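PDB 1JL5: outer membrane protein YopM from Yersinia pestis, which is a leucine-rich repeat effector of the plague bacterium, probably altering host cell physiology and so promoting bacterial survival in host tissues. Local coordinates for residues G55-L69 against E77-P91. Numbering follows the deposited sequence.
Sequences GEQREMAVSRLRDCL and ELNNLGLSSLPELPP
Backbone meets backbone where E56 and Q57 lead into the helix: the CA atoms of E56 and G82 lie 4.4 Å apart, and Q57 N gives L81 O a nearly straight hydrogen bond of 2.6 Å (177°). Next to it, the extended side chain of E56 reaches past G82 to S84. Its OE1 takes three donors: S84 N at 2.7 Å, from above the carboxylate plane, and NE and NH2 of R58, which grip this one oxygen side-on and within the guanidinium plane. R58 NH1 also bonds W46 O, tying the site to helix 36-48. Such packing shows how a solenoid end is closed: the N-terminal helical hairpin caps the first leucine-rich repeat, and repeat leucines that would otherwise face a preceding coil meet a helix instead. A61 nests among them, its CB 3.6 Å from L83 CD1 and also touching L81 CD1. R64, bent at chi2 (-79°), slides past L78 in the opposite direction and gives E77 O a hydrogen bond of 2.6 Å from NH1. Farther along, L65 CD1 meets P87 CG tip to tip at a tight 3.3 Å, while C68 SG rests 3.5 Å from P90 CG and L69 CD1 presses on the ring of P91.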
ATOM      1  N   GLY A  55     -24.215  -4.975  23.818  1.00 37.19           N
ATOM      2  CA  GLY A  55     -23.491  -6.202  23.550  1.00 34.65           C
ATOM      3  C   GLY A  55     -22.642  -6.726  24.686  1.00 33.94           C
ATOM      4  O   GLY A  55     -21.783  -7.583  24.476  1.00 33.61           O
ATOM      5  N   GLU A  56     -22.863  -6.216  25.891  1.00 32.39           N
ATOM      6  CA  GLU A  56     -22.097  -6.695  27.025  1.00 31.58           C
ATOM      7  C   GLU A  56     -22.478  -8.142  27.254  1.00 31.11           C
ATOM      8  O   GLU A  56     -23.654  -8.489  27.305  1.00 33.22           O
ATOM      9  CB  GLU A  56     -22.394  -5.863  28.264  1.00 32.17           C
ATOM     10  CG  GLU A  56     -22.038  -4.412  28.082  1.00 30.27           C
ATOM     11  CD  GLU A  56     -21.803  -3.717  29.389  1.00 29.80           C
ATOM     12  OE1 GLU A  56     -21.315  -4.380  30.326  1.00 30.82           O
ATOM     13  OE2 GLU A  56     -22.086  -2.508  29.475  1.00 31.66           O
ATOM     14  N   GLN A  57     -21.476  -8.995  27.361  1.00 29.78           N
ATOM     15  CA  GLN A  57     -21.718 -10.406  27.567  1.00 30.40           C
ATOM     16  C   GLN A  57     -21.588 -10.725  29.044  1.00 28.61           C
ATOM     17  O   GLN A  57     -20.732 -11.493  29.471  1.00 27.42           O
ATOM     18  CB  GLN A  57     -20.730 -11.201  26.724  1.00 31.49           C
ATOM     19  CG  GLN A  57     -20.898 -10.874  25.254  1.00 34.49           C
ATOM     20  CD  GLN A  57     -19.833 -11.484  24.392  1.00 38.23           C
ATOM     21  OE1 GLN A  57     -18.655 -11.162  24.524  1.00 39.62           O
ATOM     22  NE2 GLN A  57     -20.237 -12.373  23.494  1.00 40.96           N
ATOM     23  N   ARG A  58     -22.458 -10.104  29.826  1.00 28.64           N
ATOM     24  CA  ARG A  58     -22.441 -10.305  31.256  1.00 29.20           C
ATOM     25  C   ARG A  58     -22.838 -11.721  31.613  1.00 29.11           C
ATOM     26  O   ARG A  58     -22.366 -12.264  32.603  1.00 29.73           O
ATOM     27  CB  ARG A  58     -23.354  -9.292  31.924  1.00 26.80           C
ATOM     28  CG  ARG A  58     -22.941  -7.890  31.579  1.00 27.05           C
ATOM     29  CD  ARG A  58     -23.404  -6.899  32.601  1.00 26.93           C
ATOM     30  NE  ARG A  58     -22.824  -5.591  32.333  1.00 28.44           N
ATOM     31  CZ  ARG A  58     -22.982  -4.537  33.121  1.00 28.36           C
ATOM     32  NH1 ARG A  58     -23.704  -4.645  34.229  1.00 30.33           N
ATOM     33  NH2 ARG A  58     -22.421  -3.378  32.802  1.00 28.49           N
ATOM     34  N   GLU A  59     -23.691 -12.331  30.800  1.00 30.61           N
ATOM     35  CA  GLU A  59     -24.095 -13.696  31.089  1.00 33.33           C
ATOM     36  C   GLU A  59     -22.860 -14.576  31.096  1.00 32.67           C
ATOM     37  O   GLU A  59     -22.656 -15.370  32.012  1.00 33.15           O
ATOM     38  CB  GLU A  59     -25.080 -14.212  30.049  1.00 35.63           C
ATOM     39  CG  GLU A  59     -25.452 -15.664  30.280  1.00 41.54           C
ATOM     40  CD  GLU A  59     -26.572 -16.116  29.379  1.00 45.06           C
ATOM     41  OE1 GLU A  59     -27.584 -15.395  29.309  1.00 49.83           O
ATOM     42  OE2 GLU A  59     -26.451 -17.190  28.748  1.00 48.36           O
ATOM     43  N   MET A  60     -22.033 -14.428  30.067  1.00 32.87           N
ATOM     44  CA  MET A  60     -20.809 -15.208  29.979  1.00 32.15           C
ATOM     45  C   MET A  60     -19.917 -14.815  31.143  1.00 29.48           C
ATOM     46  O   MET A  60     -19.300 -15.664  31.783  1.00 29.91           O
ATOM     47  CB  MET A  60     -20.084 -14.925  28.664  1.00 36.12           C
ATOM     48  CG  MET A  60     -18.746 -15.645  28.541  1.00 42.28           C
ATOM     49  SD  MET A  60     -18.917 -17.438  28.414  1.00 48.80           S
ATOM     50  CE  MET A  60     -18.694 -17.955  30.106  1.00 48.99           C
ATOM     51  N   ALA A  61     -19.850 -13.517  31.411  1.00 26.74           N
ATOM     52  CA  ALA A  61     -19.035 -13.025  32.506  1.00 26.18           C
ATOM     53  C   ALA A  61     -19.506 -13.670  33.804  1.00 25.78           C
ATOM     54  O   ALA A  61     -18.708 -14.227  34.554  1.00 25.08           O
ATOM     55  CB  ALA A  61     -19.143 -11.515  32.601  1.00 24.20           C
ATOM     56  N   VAL A  62     -20.807 -13.597  34.063  1.00 25.62           N
ATOM     57  CA  VAL A  62     -21.357 -14.189  35.275  1.00 26.35           C
ATOM     58  C   VAL A  62     -20.993 -15.657  35.303  1.00 26.10           C
ATOM     59  O   VAL A  62     -20.606 -16.194  36.334  1.00 26.37           O
ATOM     60  CB  VAL A  62     -22.881 -14.049  35.334  1.00 25.07           C
ATOM     61  CG1 VAL A  62     -23.425 -14.854  36.502  1.00 25.41           C
ATOM     62  CG2 VAL A  62     -23.256 -12.584  35.484  1.00 24.46           C
ATOM     63  N   SER A  63     -21.109 -16.303  34.153  1.00 27.38           N
ATOM     64  CA  SER A  63     -20.769 -17.709  34.052  1.00 28.79           C
ATOM     65  C   SER A  63     -19.309 -17.901  34.450  1.00 29.37           C
ATOM     66  O   SER A  63     -18.972 -18.834  35.176  1.00 29.46           O
ATOM     67  CB  SER A  63     -20.986 -18.197  32.623  1.00 29.72           C
ATOM     68  OG  SER A  63     -20.597 -19.550  32.500  1.00 37.70           O
ATOM     69  N   ARG A  64     -18.445 -17.007  33.972  1.00 30.29           N
ATOM     70  CA  ARG A  64     -17.020 -17.077  34.283  1.00 30.80           C
ATOM     71  C   ARG A  64     -16.849 -16.797  35.768  1.00 29.25           C
ATOM     72  O   ARG A  64     -16.104 -17.480  36.466  1.00 29.19           O
ATOM     73  CB  ARG A  64     -16.241 -16.024  33.490  1.00 33.57           C
ATOM     74  CG  ARG A  64     -16.433 -16.059  31.977  1.00 37.62           C
ATOM     75  CD  ARG A  64     -15.612 -17.145  31.322  1.00 42.24           C
ATOM     76  NE  ARG A  64     -15.778 -17.143  29.869  1.00 46.01           N
ATOM     77  CZ  ARG A  64     -15.335 -16.188  29.058  1.00 46.03           C
ATOM     78  NH1 ARG A  64     -14.683 -15.141  29.546  1.00 45.94           N
ATOM     79  NH2 ARG A  64     -15.554 -16.275  27.751  1.00 45.50           N
ATOM     80  N   LEU A  65     -17.546 -15.772  36.240  1.00 28.41           N
ATOM     81  CA  LEU A  65     -17.482 -15.384  37.640  1.00 28.84           C
ATOM     82  C   LEU A  65     -17.867 -16.549  38.532  1.00 29.72           C
ATOM     83  O   LEU A  65     -17.152 -16.895  39.472  1.00 29.95           O
ATOM     84  CB  LEU A  65     -18.423 -14.209  37.890  1.00 27.68           C
ATOM     85  CG  LEU A  65     -17.921 -12.870  37.358  1.00 26.06           C
ATOM     86  CD1 LEU A  65     -19.072 -11.899  37.212  1.00 26.17           C
ATOM     87  CD2 LEU A  65     -16.856 -12.335  38.306  1.00 23.91           C
ATOM     88  N   ARG A  66     -19.007 -17.151  38.227  1.00 31.02           N
ATOM     89  CA  ARG A  66     -19.506 -18.274  39.001  1.00 32.66           C
ATOM     90  C   ARG A  66     -18.516 -19.419  38.971  1.00 33.59           C
ATOM     91  O   ARG A  66     -18.137 -19.951  40.016  1.00 33.80           O
ATOM     92  CB  ARG A  66     -20.850 -18.735  38.443  1.00 30.80           C
ATOM     93  CG  ARG A  66     -21.921 -17.667  38.472  1.00 30.53           C
ATOM     94  CD  ARG A  66     -23.209 -18.222  37.924  1.00 30.83           C
ATOM     95  NE  ARG A  66     -23.640 -19.370  38.710  1.00 31.77           N
ATOM     96  CZ  ARG A  66     -24.700 -19.369  39.510  1.00 29.89           C
ATOM     97  NH1 ARG A  66     -25.447 -18.279  39.627  1.00 25.49           N
ATOM     98  NH2 ARG A  66     -25.005 -20.459  40.195  1.00 31.63           N
ATOM     99  N   ASP A  67     -18.097 -19.802  37.770  1.00 35.27           N
ATOM    100  CA  ASP A  67     -17.150 -20.893  37.632  1.00 36.97           C
ATOM    101  C   ASP A  67     -15.912 -20.584  38.452  1.00 35.88           C
ATOM    102  O   ASP A  67     -15.390 -21.439  39.166  1.00 35.84           O
ATOM    103  CB  ASP A  67     -16.761 -21.088  36.170  1.00 42.20           C
ATOM    104  CG  ASP A  67     -15.952 -22.344  35.962  1.00 47.57           C
ATOM    105  OD1 ASP A  67     -16.482 -23.434  36.265  1.00 51.17           O
ATOM    106  OD2 ASP A  67     -14.790 -22.247  35.509  1.00 52.35           O
ATOM    107  N   CYS A  68     -15.449 -19.347  38.355  1.00 33.76           N
ATOM    108  CA  CYS A  68     -14.277 -18.934  39.098  1.00 33.40           C
ATOM    109  C   CYS A  68     -14.533 -19.092  40.586  1.00 34.07           C
ATOM    110  O   CYS A  68     -13.723 -19.664  41.315  1.00 33.79           O
ATOM    111  CB  CYS A  68     -13.943 -17.482  38.794  1.00 31.73           C
ATOM    112  SG  CYS A  68     -12.573 -16.889  39.767  1.00 30.40           S
ATOM    113  N   LEU A  69     -15.669 -18.571  41.032  1.00 34.14           N
ATOM    114  CA  LEU A  69     -16.045 -18.651  42.432  1.00 33.62           C
ATOM    115  C   LEU A  69     -16.145 -20.106  42.867  1.00 34.18           C
ATOM    116  O   LEU A  69     -15.542 -20.507  43.861  1.00 33.68           O
ATOM    117  CB  LEU A  69     -17.390 -17.963  42.648  1.00 34.01           C
ATOM    118  CG  LEU A  69     -17.850 -17.806  44.096  1.00 32.94           C
ATOM    119  CD1 LEU A  69     -16.906 -16.872  44.832  1.00 32.22           C
ATOM    120  CD2 LEU A  69     -19.263 -17.259  44.121  1.00 32.65           C
ATOM    121  N   GLU A  77     -11.190 -14.850  33.920  1.00 32.47           N
ATOM    122  CA  GLU A  77     -10.925 -14.292  32.609  1.00 33.78           C
ATOM    123  C   GLU A  77     -12.221 -13.859  31.947  1.00 32.47           C
ATOM    124  O   GLU A  77     -13.050 -14.682  31.568  1.00 33.56           O
ATOM    125  CB  GLU A  77     -10.180 -15.323  31.755  1.00 34.51           C
ATOM    126  CG  GLU A  77      -9.719 -14.802  30.407  1.00 37.00           C
ATOM    127  CD  GLU A  77     -10.744 -15.025  29.323  1.00 37.46           C
ATOM    128  OE1 GLU A  77     -10.983 -16.198  28.970  1.00 40.76           O
ATOM    129  OE2 GLU A  77     -11.316 -14.034  28.829  1.00 37.65           O
ATOM    130  N   LEU A  78     -12.383 -12.548  31.820  1.00 31.42           N
ATOM    131  CA  LEU A  78     -13.571 -11.961  31.224  1.00 31.70           C
ATOM    132  C   LEU A  78     -13.174 -11.139  30.011  1.00 32.47           C
ATOM    133  O   LEU A  78     -13.689 -10.045  29.799  1.00 32.83           O
ATOM    134  CB  LEU A  78     -14.253 -11.057  32.245  1.00 30.58           C
ATOM    135  CG  LEU A  78     -14.561 -11.731  33.579  1.00 29.81           C
ATOM    136  CD1 LEU A  78     -15.059 -10.700  34.577  1.00 30.44           C
ATOM    137  CD2 LEU A  78     -15.591 -12.822  33.357  1.00 30.42           C
ATOM    138  N   ASN A  79     -12.261 -11.670  29.210  1.00 33.64           N
ATOM    139  CA  ASN A  79     -11.798 -10.945  28.042  1.00 34.95           C
ATOM    140  C   ASN A  79     -12.830 -10.761  26.959  1.00 34.71           C
ATOM    141  O   ASN A  79     -13.624 -11.652  26.666  1.00 36.22           O
ATOM    142  CB  ASN A  79     -10.573 -11.619  27.424  1.00 35.57           C
ATOM    143  CG  ASN A  79      -9.395 -11.638  28.355  1.00 38.60           C
ATOM    144  OD1 ASN A  79      -9.249 -10.758  29.204  1.00 41.11           O
ATOM    145  ND2 ASN A  79      -8.532 -12.633  28.194  1.00 40.72           N
ATOM    146  N   ASN A  80     -12.800  -9.578  26.367  1.00 34.90           N
ATOM    147  CA  ASN A  80     -13.676  -9.236  25.266  1.00 35.24           C
ATOM    148  C   ASN A  80     -15.138  -9.587  25.491  1.00 34.86           C
ATOM    149  O   ASN A  80     -15.783 -10.182  24.626  1.00 34.73           O
ATOM    150  CB  ASN A  80     -13.161  -9.915  23.998  1.00 34.80           C
ATOM    151  CG  ASN A  80     -13.690  -9.268  22.753  1.00 34.85           C
ATOM    152  OD1 ASN A  80     -13.724  -8.043  22.656  1.00 35.55           O
ATOM    153  ND2 ASN A  80     -14.109 -10.079  21.788  1.00 36.00           N
ATOM    154  N   LEU A  81     -15.662  -9.210  26.650  1.00 33.53           N
ATOM    155  CA  LEU A  81     -17.055  -9.480  26.962  1.00 31.99           C
ATOM    156  C   LEU A  81     -17.845  -8.187  26.901  1.00 30.94           C
ATOM    157  O   LEU A  81     -19.013  -8.141  27.271  1.00 32.41           O
ATOM    158  CB  LEU A  81     -17.173 -10.119  28.345  1.00 30.16           C
ATOM    159  CG  LEU A  81     -16.530 -11.503  28.440  1.00 30.88           C
ATOM    160  CD1 LEU A  81     -16.784 -12.107  29.817  1.00 28.84           C
ATOM    161  CD2 LEU A  81     -17.110 -12.397  27.349  1.00 28.77           C
ATOM    162  N   GLY A  82     -17.189  -7.137  26.424  1.00 29.72           N
ATOM    163  CA  GLY A  82     -17.831  -5.843  26.303  1.00 30.57           C
ATOM    164  C   GLY A  82     -18.358  -5.310  27.616  1.00 31.67           C
ATOM    165  O   GLY A  82     -19.251  -4.468  27.638  1.00 32.52           O
ATOM    166  N   LEU A  83     -17.795  -5.787  28.717  1.00 31.59           N
ATOM    167  CA  LEU A  83     -18.237  -5.357  30.035  1.00 30.50           C
ATOM    168  C   LEU A  83     -17.903  -3.902  30.315  1.00 30.85           C
ATOM    169  O   LEU A  83     -16.742  -3.506  30.266  1.00 31.83           O
ATOM    170  CB  LEU A  83     -17.598  -6.240  31.099  1.00 28.37           C
ATOM    171  CG  LEU A  83     -17.734  -7.727  30.786  1.00 28.81           C
ATOM    172  CD1 LEU A  83     -17.145  -8.538  31.922  1.00 27.71           C
ATOM    173  CD2 LEU A  83     -19.204  -8.076  30.568  1.00 27.98           C
ATOM    174  N   SER A  84     -18.926  -3.103  30.601  1.00 29.66           N
ATOM    175  CA  SER A  84     -18.713  -1.698  30.905  1.00 29.39           C
ATOM    176  C   SER A  84     -18.381  -1.588  32.385  1.00 28.51           C
ATOM    177  O   SER A  84     -18.065  -0.515  32.890  1.00 30.43           O
ATOM    178  CB  SER A  84     -19.959  -0.876  30.580  1.00 29.24           C
ATOM    179  OG  SER A  84     -21.091  -1.376  31.262  1.00 30.94           O
ATOM    180  N   SER A  85     -18.463  -2.713  33.078  1.00 26.76           N
ATOM    181  CA  SER A  85     -18.137  -2.746  34.494  1.00 26.81           C
ATOM    182  C   SER A  85     -18.025  -4.193  34.903  1.00 26.05           C
ATOM    183  O   SER A  85     -18.474  -5.093  34.190  1.00 25.85           O
ATOM    184  CB  SER A  85     -19.226  -2.080  35.340  1.00 27.17           C
ATOM    185  OG  SER A  85     -20.357  -2.931  35.457  1.00 28.90           O
ATOM    186  N   LEU A  86     -17.401  -4.412  36.046  1.00 25.75           N
ATOM    187  CA  LEU A  86     -17.265  -5.746  36.576  1.00 26.22           C
ATOM    188  C   LEU A  86     -17.959  -5.708  37.911  1.00 25.85           C
ATOM    189  O   LEU A  86     -17.915  -4.704  38.614  1.00 26.83           O
ATOM    190  CB  LEU A  86     -15.799  -6.121  36.788  1.00 25.95           C
ATOM    191  CG  LEU A  86     -14.923  -6.221  35.543  1.00 26.68           C
ATOM    192  CD1 LEU A  86     -13.554  -6.749  35.940  1.00 24.63           C
ATOM    193  CD2 LEU A  86     -15.580  -7.147  34.529  1.00 23.91           C
ATOM    194  N   PRO A  87     -18.641  -6.793  38.269  1.00 25.86           N
ATOM    195  CA  PRO A  87     -19.319  -6.807  39.558  1.00 26.26           C
ATOM    196  C   PRO A  87     -18.234  -7.174  40.554  1.00 27.41           C
ATOM    197  O   PRO A  87     -17.062  -7.292  40.183  1.00 26.94           O
ATOM    198  CB  PRO A  87     -20.337  -7.912  39.380  1.00 26.09           C
ATOM    199  CG  PRO A  87     -19.569  -8.901  38.557  1.00 26.44           C
ATOM    200  CD  PRO A  87     -18.888  -8.037  37.522  1.00 25.42           C
ATOM    201  N   GLU A  88     -18.608  -7.349  41.812  1.00 27.16           N
ATOM    202  CA  GLU A  88     -17.633  -7.720  42.815  1.00 27.35           C
ATOM    203  C   GLU A  88     -16.947  -8.976  42.307  1.00 25.71           C
ATOM    204  O   GLU A  88     -17.593  -9.871  41.773  1.00 23.14           O
ATOM    205  CB  GLU A  88     -18.325  -8.009  44.138  1.00 29.45           C
ATOM    206  CG  GLU A  88     -17.373  -8.085  45.312  1.00 36.15           C
ATOM    207  CD  GLU A  88     -18.094  -8.424  46.594  1.00 38.24           C
ATOM    208  OE1 GLU A  88     -19.205  -7.895  46.789  1.00 40.09           O
ATOM    209  OE2 GLU A  88     -17.554  -9.211  47.399  1.00 41.18           O
ATOM    210  N   LEU A  89     -15.635  -9.045  42.480  1.00 26.15           N
ATOM    211  CA  LEU A  89     -14.867 -10.186  42.005  1.00 27.20           C
ATOM    212  C   LEU A  89     -14.848 -11.342  42.982  1.00 28.01           C
ATOM    213  O   LEU A  89     -15.066 -11.156  44.178  1.00 29.22           O
ATOM    214  CB  LEU A  89     -13.429  -9.750  41.739  1.00 26.34           C
ATOM    215  CG  LEU A  89     -13.261  -8.592  40.756  1.00 27.09           C
ATOM    216  CD1 LEU A  89     -11.825  -8.109  40.778  1.00 27.85           C
ATOM    217  CD2 LEU A  89     -13.672  -9.048  39.362  1.00 26.37           C
ATOM    218  N   PRO A  90     -14.615 -12.563  42.481  1.00 29.32           N
ATOM    219  CA  PRO A  90     -14.573 -13.682  43.419  1.00 30.33           C
ATOM    220  C   PRO A  90     -13.585 -13.236  44.496  1.00 32.80           C
ATOM    221  O   PRO A  90     -12.563 -12.625  44.190  1.00 31.57           O
ATOM    222  CB  PRO A  90     -14.059 -14.822  42.554  1.00 29.69           C
ATOM    223  CG  PRO A  90     -14.750 -14.538  41.246  1.00 28.44           C
ATOM    224  CD  PRO A  90     -14.545 -13.037  41.088  1.00 28.53           C
ATOM    225  N   PRO A  91     -13.888 -13.526  45.769  1.00 34.74           N
ATOM    226  CA  PRO A  91     -13.074 -13.163  46.934  1.00 35.65           C
ATOM    227  C   PRO A  91     -11.567 -13.408  46.928  1.00 36.26           C
ATOM    228  O   PRO A  91     -10.795 -12.549  47.360  1.00 36.64           O
ATOM    229  CB  PRO A  91     -13.772 -13.896  48.078  1.00 35.71           C
ATOM    230  CG  PRO A  91     -14.333 -15.109  47.402  1.00 37.07           C
ATOM    231  CD  PRO A  91     -14.913 -14.515  46.143  1.00 35.54           C
TER
HETATM  232  O   HOH W   1     -21.991  -0.917  33.985  1.00 50.23           O
HETATM  233  O   HOH W   2     -13.442 -14.285  27.053  1.00 44.07           O